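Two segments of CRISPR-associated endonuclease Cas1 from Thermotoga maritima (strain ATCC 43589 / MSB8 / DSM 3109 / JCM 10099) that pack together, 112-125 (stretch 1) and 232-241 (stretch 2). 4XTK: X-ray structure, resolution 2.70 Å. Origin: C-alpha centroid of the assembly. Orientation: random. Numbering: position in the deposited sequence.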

ATOM      1  N   GLU E 112     -21.123  12.554  11.326  1.00 50.09           N
ATOM      2  CA  GLU E 112     -20.255  13.721  11.178  1.00 48.11           C
ATOM      3  C   GLU E 112     -20.207  14.181   9.724  1.00 48.71           C
ATOM      4  O   GLU E 112     -20.312  15.375   9.437  1.00 51.03           O
ATOM      5  CB  GLU E 112     -18.840  13.404  11.676  1.00 55.75           C
ATOM      6  CG  GLU E 112     -17.783  14.455  11.342  1.00 65.04           C
ATOM      7  CD  GLU E 112     -17.955  15.746  12.124  1.00 80.36           C
ATOM      8  OE1 GLU E 112     -18.746  15.765  13.091  1.00 87.62           O
ATOM      9  OE2 GLU E 112     -17.285  16.742  11.774  1.00 86.60           O
ATOM     10  N   ILE E 113     -20.035  13.221   8.819  1.00 41.23           N
ATOM     11  CA  ILE E 113     -20.038  13.479   7.385  1.00 39.77           C
ATOM     12  C   ILE E 113     -21.323  14.182   6.970  1.00 45.04           C
ATOM     13  O   ILE E 113     -21.298  15.244   6.353  1.00 56.76           O
ATOM     14  CB  ILE E 113     -19.903  12.175   6.578  1.00 39.76           C
ATOM     15  CG1 ILE E 113     -18.620  11.434   6.953  1.00 40.01           C
ATOM     16  CG2 ILE E 113     -19.931  12.457   5.088  1.00 39.54           C
ATOM     17  CD1 ILE E 113     -17.388  12.123   6.496  1.00 36.67           C
ATOM     18  N   VAL E 114     -22.446  13.580   7.333  1.00 44.75           N
ATOM     19  CA  VAL E 114     -23.755  14.084   6.957  1.00 43.83           C
ATOM     20  C   VAL E 114     -23.999  15.476   7.528  1.00 47.94           C
ATOM     21  O   VAL E 114     -24.463  16.370   6.822  1.00 49.15           O
ATOM     22  CB  VAL E 114     -24.868  13.123   7.429  1.00 43.74           C
ATOM     23  CG1 VAL E 114     -26.245  13.751   7.240  1.00 43.28           C
ATOM     24  CG2 VAL E 114     -24.764  11.805   6.682  1.00 40.85           C
ATOM     25  N   SER E 115     -23.672  15.651   8.804  1.00 48.24           N
ATOM     26  CA  SER E 115     -23.868  16.925   9.489  1.00 47.00           C
ATOM     27  C   SER E 115     -23.157  18.066   8.760  1.00 54.59           C
ATOM     28  O   SER E 115     -23.745  19.119   8.509  1.00 56.38           O
ATOM     29  CB  SER E 115     -23.369  16.829  10.934  1.00 46.83           C
ATOM     30  OG  SER E 115     -23.599  18.033  11.640  1.00 62.76           O
ATOM     31  N   ARG E 116     -21.895  17.841   8.407  1.00 54.34           N
ATOM     32  CA  ARG E 116     -21.099  18.865   7.743  1.00 53.49           C
ATOM     33  C   ARG E 116     -21.558  19.070   6.301  1.00 51.15           C
ATOM     34  O   ARG E 116     -21.645  20.206   5.832  1.00 50.28           O
ATOM     35  CB  ARG E 116     -19.614  18.499   7.794  1.00 60.16           C
ATOM     36  CG  ARG E 116     -19.025  18.469   9.208  1.00 68.66           C
ATOM     37  CD  ARG E 116     -18.418  19.818   9.599  1.00 80.92           C
ATOM     38  NE  ARG E 116     -17.442  20.279   8.613  1.00 90.07           N
ATOM     39  CZ  ARG E 116     -17.605  21.348   7.837  1.00 96.78           C
ATOM     40  NH1 ARG E 116     -18.708  22.080   7.936  1.00 99.34           N
ATOM     41  NH2 ARG E 116     -16.666  21.686   6.963  1.00 97.77           N
ATOM     42  N   SER E 117     -21.855  17.974   5.607  1.00 45.48           N
ATOM     43  CA  SER E 117     -22.400  18.044   4.251  1.00 49.90           C
ATOM     44  C   SER E 117     -23.649  18.921   4.186  1.00 58.09           C
ATOM     45  O   SER E 117     -23.815  19.719   3.262  1.00 48.19           O
ATOM     46  CB  SER E 117     -22.734  16.646   3.726  1.00 46.18           C
ATOM     47  OG  SER E 117     -21.565  15.952   3.336  1.00 49.96           O
ATOM     48  N   PHE E 118     -24.524  18.764   5.173  1.00 53.02           N
ATOM     49  CA  PHE E 118     -25.762  19.526   5.206  1.00 50.57           C
ATOM     50  C   PHE E 118     -25.486  21.001   5.443  1.00 49.81           C
ATOM     51  O   PHE E 118     -26.091  21.861   4.810  1.00 51.13           O
ATOM     52  CB  PHE E 118     -26.712  18.994   6.289  1.00 53.33           C
ATOM     53  CG  PHE E 118     -27.415  17.720   5.913  1.00 60.56           C
ATOM     54  CD1 PHE E 118     -27.093  17.046   4.750  1.00 62.00           C
ATOM     55  CD2 PHE E 118     -28.410  17.203   6.717  1.00 63.80           C
ATOM     56  CE1 PHE E 118     -27.739  15.873   4.405  1.00 56.89           C
ATOM     57  CE2 PHE E 118     -29.057  16.032   6.374  1.00 62.36           C
ATOM     58  CZ  PHE E 118     -28.721  15.370   5.215  1.00 54.54           C
ATOM     59  N   GLN E 119     -24.572  21.300   6.359  1.00 51.00           N
ATOM     60  CA  GLN E 119     -24.325  22.693   6.693  1.00 56.73           C
ATOM     61  C   GLN E 119     -23.624  23.400   5.536  1.00 50.67           C
ATOM     62  O   GLN E 119     -23.874  24.576   5.281  1.00 50.91           O
ATOM     63  CB  GLN E 119     -23.509  22.819   7.979  1.00 53.76           C
ATOM     64  CG  GLN E 119     -23.497  24.240   8.525  1.00 72.30           C
ATOM     65  CD  GLN E 119     -24.902  24.821   8.671  1.00 87.79           C
ATOM     66  OE1 GLN E 119     -25.807  24.175   9.203  1.00 91.74           O
ATOM     67  NE2 GLN E 119     -25.088  26.042   8.180  1.00 92.40           N
ATOM     68  N   ASN E 120     -22.771  22.673   4.824  1.00 48.07           N
ATOM     69  CA  ASN E 120     -22.136  23.215   3.636  1.00 47.03           C
ATOM     70  C   ASN E 120     -23.156  23.493   2.543  1.00 51.79           C
ATOM     71  O   ASN E 120     -23.081  24.518   1.862  1.00 55.32           O
ATOM     72  CB  ASN E 120     -21.059  22.269   3.119  1.00 44.20           C
ATOM     73  CG  ASN E 120     -19.846  22.229   4.021  1.00 43.96           C
ATOM     74  OD1 ASN E 120     -19.746  22.996   4.984  1.00 44.47           O
ATOM     75  ND2 ASN E 120     -18.909  21.344   3.707  1.00 42.32           N
ATOM     76  N   MET E 121     -24.109  22.577   2.383  1.00 51.26           N
ATOM     77  CA  MET E 121     -25.214  22.774   1.452  1.00 49.24           C
ATOM     78  C   MET E 121     -25.991  24.045   1.796  1.00 52.23           C
ATOM     79  O   MET E 121     -26.255  24.876   0.926  1.00 54.67           O
ATOM     80  CB  MET E 121     -26.159  21.566   1.455  1.00 49.95           C
ATOM     81  CG  MET E 121     -25.693  20.385   0.613  1.00 48.48           C
ATOM     82  SD  MET E 121     -26.944  19.084   0.459  1.00 49.64           S
ATOM     83  CE  MET E 121     -26.333  17.823   1.562  1.00 46.08           C
ATOM     84  N   VAL E 122     -26.349  24.191   3.066  1.00 51.63           N
ATOM     85  CA  VAL E 122     -27.128  25.341   3.511  1.00 53.42           C
ATOM     86  C   VAL E 122     -26.365  26.647   3.326  1.00 62.39           C
ATOM     87  O   VAL E 122     -26.927  27.643   2.864  1.00 70.78           O
ATOM     88  CB  VAL E 122     -27.542  25.198   4.988  1.00 54.31           C
ATOM     89  CG1 VAL E 122     -28.013  26.524   5.550  1.00 56.13           C
ATOM     90  CG2 VAL E 122     -28.618  24.141   5.129  1.00 53.92           C
ATOM     91  N   ASP E 123     -25.081  26.638   3.676  1.00 64.29           N
ATOM     92  CA  ASP E 123     -24.260  27.837   3.548  1.00 58.71           C
ATOM     93  C   ASP E 123     -24.126  28.278   2.089  1.00 51.14           C
ATOM     94  O   ASP E 123     -24.192  29.474   1.788  1.00 52.45           O
ATOM     95  CB  ASP E 123     -22.878  27.613   4.164  1.00 67.22           C
ATOM     96  CG  ASP E 123     -22.917  27.559   5.681  1.00 82.45           C
ATOM     97  OD1 ASP E 123     -23.932  28.000   6.265  1.00 94.42           O
ATOM     98  OD2 ASP E 123     -21.932  27.089   6.290  1.00 81.21           O
ATOM     99  N   PHE E 124     -23.954  27.316   1.188  1.00 49.27           N
ATOM    100  CA  PHE E 124     -23.828  27.632  -0.226  1.00 47.89           C
ATOM    101  C   PHE E 124     -25.097  28.315  -0.736  1.00 63.06           C
ATOM    102  O   PHE E 124     -25.030  29.312  -1.460  1.00 64.25           O
ATOM    103  CB  PHE E 124     -23.531  26.370  -1.041  1.00 45.98           C
ATOM    104  CG  PHE E 124     -23.248  26.638  -2.491  1.00 52.71           C
ATOM    105  CD1 PHE E 124     -21.982  27.012  -2.905  1.00 57.91           C
ATOM    106  CD2 PHE E 124     -24.250  26.526  -3.440  1.00 57.28           C
ATOM    107  CE1 PHE E 124     -21.718  27.265  -4.236  1.00 61.72           C
ATOM    108  CE2 PHE E 124     -23.993  26.778  -4.775  1.00 59.74           C
ATOM    109  CZ  PHE E 124     -22.723  27.147  -5.172  1.00 62.70           C
ATOM    110  N   LEU E 125     -26.248  27.783  -0.338  1.00 55.31           N
ATOM    111  CA  LEU E 125     -27.534  28.349  -0.734  1.00 56.01           C
ATOM    112  C   LEU E 125     -27.764  29.752  -0.160  1.00 64.88           C
ATOM    113  O   LEU E 125     -28.248  30.645  -0.862  1.00 68.88           O
ATOM    114  CB  LEU E 125     -28.673  27.418  -0.312  1.00 62.90           C
ATOM    115  CG  LEU E 125     -28.740  26.066  -1.026  1.00 57.51           C
ATOM    116  CD1 LEU E 125     -29.811  25.191  -0.405  1.00 53.24           C
ATOM    117  CD2 LEU E 125     -28.989  26.253  -2.518  1.00 52.98           C
ATOM    118  N   LEU E 232     -15.118   8.974  -1.243  1.00 27.25           N
ATOM    119  CA  LEU E 232     -16.508   9.334  -1.494  1.00 37.98           C
ATOM    120  C   LEU E 232     -17.140  10.025  -0.275  1.00 49.81           C
ATOM    121  O   LEU E 232     -17.836  11.029  -0.412  1.00 57.53           O
ATOM    122  CB  LEU E 232     -17.313   8.097  -1.872  1.00 39.90           C
ATOM    123  CG  LEU E 232     -16.830   7.313  -3.091  1.00 38.67           C
ATOM    124  CD1 LEU E 232     -17.800   6.170  -3.380  1.00 40.68           C
ATOM    125  CD2 LEU E 232     -16.669   8.222  -4.311  1.00 38.36           C
ATOM    126  N   ASP E 233     -16.884   9.486   0.913  1.00 48.45           N
ATOM    127  CA  ASP E 233     -17.374  10.076   2.156  1.00 50.23           C
ATOM    128  C   ASP E 233     -16.945  11.540   2.317  1.00 51.83           C
ATOM    129  O   ASP E 233     -17.776  12.435   2.501  1.00 47.73           O
ATOM    130  CB  ASP E 233     -16.875   9.265   3.355  1.00 53.20           C
ATOM    131  CG  ASP E 233     -17.741   8.059   3.650  1.00 59.30           C
ATOM    132  OD1 ASP E 233     -18.577   7.688   2.799  1.00 69.21           O
ATOM    133  OD2 ASP E 233     -17.572   7.474   4.740  1.00 57.63           O
ATOM    134  N   ILE E 234     -15.639  11.777   2.243  1.00 40.79           N
ATOM    135  CA  ILE E 234     -15.092  13.109   2.467  1.00 37.77           C
ATOM    136  C   ILE E 234     -15.526  14.098   1.371  1.00 36.64           C
ATOM    137  O   ILE E 234     -15.848  15.253   1.662  1.00 37.33           O
ATOM    138  CB  ILE E 234     -13.546  13.048   2.566  1.00 42.71           C
ATOM    139  CG1 ILE E 234     -13.139  12.124   3.713  1.00 38.82           C
ATOM    140  CG2 ILE E 234     -12.950  14.426   2.800  1.00 32.81           C
ATOM    141  CD1 ILE E 234     -13.639  12.589   5.075  1.00 30.30           C
ATOM    142  N   ALA E 235     -15.567  13.635   0.123  1.00 35.02           N
ATOM    143  CA  ALA E 235     -15.993  14.473  -1.001  1.00 40.92           C
ATOM    144  C   ALA E 235     -17.388  15.077  -0.806  1.00 37.00           C
ATOM    145  O   ALA E 235     -17.701  16.117  -1.384  1.00 44.67           O
ATOM    146  CB  ALA E 235     -15.958  13.675  -2.294  1.00 41.32           C
ATOM    147  N   GLU E 236     -18.221  14.431   0.003  1.00 33.69           N
ATOM    148  CA  GLU E 236     -19.576  14.924   0.241  1.00 38.96           C
ATOM    149  C   GLU E 236     -19.572  16.327   0.845  1.00 34.96           C
ATOM    150  O   GLU E 236     -20.507  17.101   0.650  1.00 38.82           O
ATOM    151  CB  GLU E 236     -20.353  13.968   1.154  1.00 40.96           C
ATOM    152  CG  GLU E 236     -20.523  12.549   0.616  1.00 51.57           C
ATOM    153  CD  GLU E 236     -21.534  12.432  -0.524  1.00 57.48           C
ATOM    154  OE1 GLU E 236     -21.887  13.461  -1.137  1.00 66.71           O
ATOM    155  OE2 GLU E 236     -21.978  11.293  -0.807  1.00 51.47           O
ATOM    156  N   LEU E 237     -18.508  16.652   1.567  1.00 34.87           N
ATOM    157  CA  LEU E 237     -18.403  17.944   2.225  1.00 36.05           C
ATOM    158  C   LEU E 237     -18.073  19.059   1.244  1.00 39.41           C
ATOM    159  O   LEU E 237     -18.452  20.212   1.447  1.00 40.34           O
ATOM    160  CB  LEU E 237     -17.331  17.903   3.316  1.00 38.97           C
ATOM    161  CG  LEU E 237     -17.695  17.356   4.698  1.00 51.75           C
ATOM    162  CD1 LEU E 237     -18.004  15.867   4.653  1.00 46.24           C
ATOM    163  CD2 LEU E 237     -16.575  17.648   5.685  1.00 55.39           C
ATOM    164  N   PHE E 238     -17.294  18.722   0.224  1.00 37.18           N
ATOM    165  CA  PHE E 238     -16.731  19.735  -0.655  1.00 45.76           C
ATOM    166  C   PHE E 238     -17.417  19.887  -2.008  1.00 46.64           C
ATOM    167  O   PHE E 238     -16.997  20.709  -2.827  1.00 42.93           O
ATOM    168  CB  PHE E 238     -15.245  19.451  -0.819  1.00 41.13           C
ATOM    169  CG  PHE E 238     -14.517  19.423   0.483  1.00 43.56           C
ATOM    170  CD1 PHE E 238     -14.033  20.591   1.039  1.00 48.01           C
ATOM    171  CD2 PHE E 238     -14.366  18.236   1.186  1.00 38.33           C
ATOM    172  CE1 PHE E 238     -13.385  20.578   2.255  1.00 46.43           C
ATOM    173  CE2 PHE E 238     -13.723  18.214   2.397  1.00 31.01           C
ATOM    174  CZ  PHE E 238     -13.231  19.387   2.936  1.00 40.98           C
ATOM    175  N   LYS E 239     -18.461  19.101  -2.243  1.00 44.26           N
ATOM    176  CA  LYS E 239     -19.184  19.152  -3.510  1.00 43.34           C
ATOM    177  C   LYS E 239     -19.773  20.547  -3.819  1.00 48.99           C
ATOM    178  O   LYS E 239     -19.678  21.018  -4.959  1.00 39.01           O
ATOM    179  CB  LYS E 239     -20.287  18.082  -3.535  1.00 41.68           C
ATOM    180  CG  LYS E 239     -19.806  16.704  -3.970  1.00 35.86           C
ATOM    181  CD  LYS E 239     -20.890  15.629  -3.827  1.00 30.13           C
ATOM    182  CE  LYS E 239     -20.429  14.319  -4.470  1.00 35.75           C
ATOM    183  NZ  LYS E 239     -21.432  13.232  -4.363  1.00 46.55           N
ATOM    184  N   PRO E 240     -20.394  21.210  -2.823  1.00 45.81           N
ATOM    185  CA  PRO E 240     -20.858  22.570  -3.126  1.00 48.60           C
ATOM    186  C   PRO E 240     -19.760  23.590  -3.460  1.00 51.04           C
ATOM    187  O   PRO E 240     -19.869  24.271  -4.480  1.00 67.05           O
ATOM    188  CB  PRO E 240     -21.581  22.983  -1.839  1.00 46.43           C
ATOM    189  CG  PRO E 240     -21.993  21.709  -1.216  1.00 39.38           C
ATOM    190  CD  PRO E 240     -20.899  20.742  -1.520  1.00 35.18           C
ATOM    191  N   ALA E 241     -18.716  23.672  -2.639  1.00 49.24           N
ATOM    192  CA  ALA E 241     -17.728  24.749  -2.769  1.00 44.94           C
ATOM    193  C   ALA E 241     -16.825  24.566  -3.982  1.00 44.07           C
ATOM    194  O   ALA E 241     -16.349  25.542  -4.560  1.00 61.33           O
ATOM    195  CB  ALA E 241     -16.889  24.856  -1.507  1.00 44.64           C
TER

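How do the two helices lie against each other? They run side by side in almost the same direction, their axes inclined by 9° and approaching to 8.1 Å, so the contact can repeat along the length of both stretches and buries 518 Å² in all. Ile113 stands level with Asp233, Ser117 with Leu237 and Met121 with Pro240. The tightest pairing is the middle one, where the CA of Ser117 lies 4.5 Å from the CA of Leu237. A serine suits that place because its side chain is small: the backbones can come this near without a bulky group wedged between them.

Which bumps fill which hollows? Each helix supplies one clear knob. Ile113 fits among Asp233, Ile234, Glu236 and Leu237. Its CA-to-CB bond points sideways, but its branches carry the end of the side chain nearer to the other helix: CD1 of Ile113 reaches CD1 of Ile234 at 4.0 Å, while CG2 of Ile113 settles 3.4 Å from the backbone O of Asp233 and 3.9 Å from CD1 of Leu237. The return knob is Leu237, which has the largest area covered by the opposing stretch. It occupies the hollow formed by Ile113, Arg116, Ser117 and Asn120. With chi1 in m and chi2 in p, its two methyls spread within that hollow, CD1 of Leu237 lying 3.8 Å from O of Ile113 and CD2 of Leu237 3.8 Å from CB of Arg116. The aliphatic start of the arginine thus helps to wall the pocket, although its other end is charged.

What polar link accompanies this packing? Asn120 points toward the second helix and its ND2 donates a hydrogen bond to the backbone O of Leu237, at 2.6 Å. That acceptor is left free by the kink in the second helix: the N of Ala241, its usual partner in a regular helix, lies 5.4 Å from the O of Leu237 and makes no bond to the turn before. An asparagine fits well, being short enough to stay between the helices and carrying an amide that can donate from one side while its OD1 accepts a weak hydrogen bond from NH1 of Arg116, at 3.3 Å. One turn earlier, OG of Ser117 lies 3.1 Å from O of Glu236, so the small side chain sits close to the neighbouring backbone.

What closes the far end? Pro240 does, projecting toward the first helix as a compact, rigid apolar ring that rests against Met121 and Phe124. CG of Pro240 is 4.3 Å from CG of Met121, and CB of Pro240 is 4.0 Å from CB of Phe124. The phenylalanine, with chi1 in t, also brings its ring alongside the proline backbone, CE1 of Phe124 lying 3.5 Å from O of Pro240. All three residues are buried, and the broad aromatic side chain and the flexible methionine give the proline bump an apolar surface to press against.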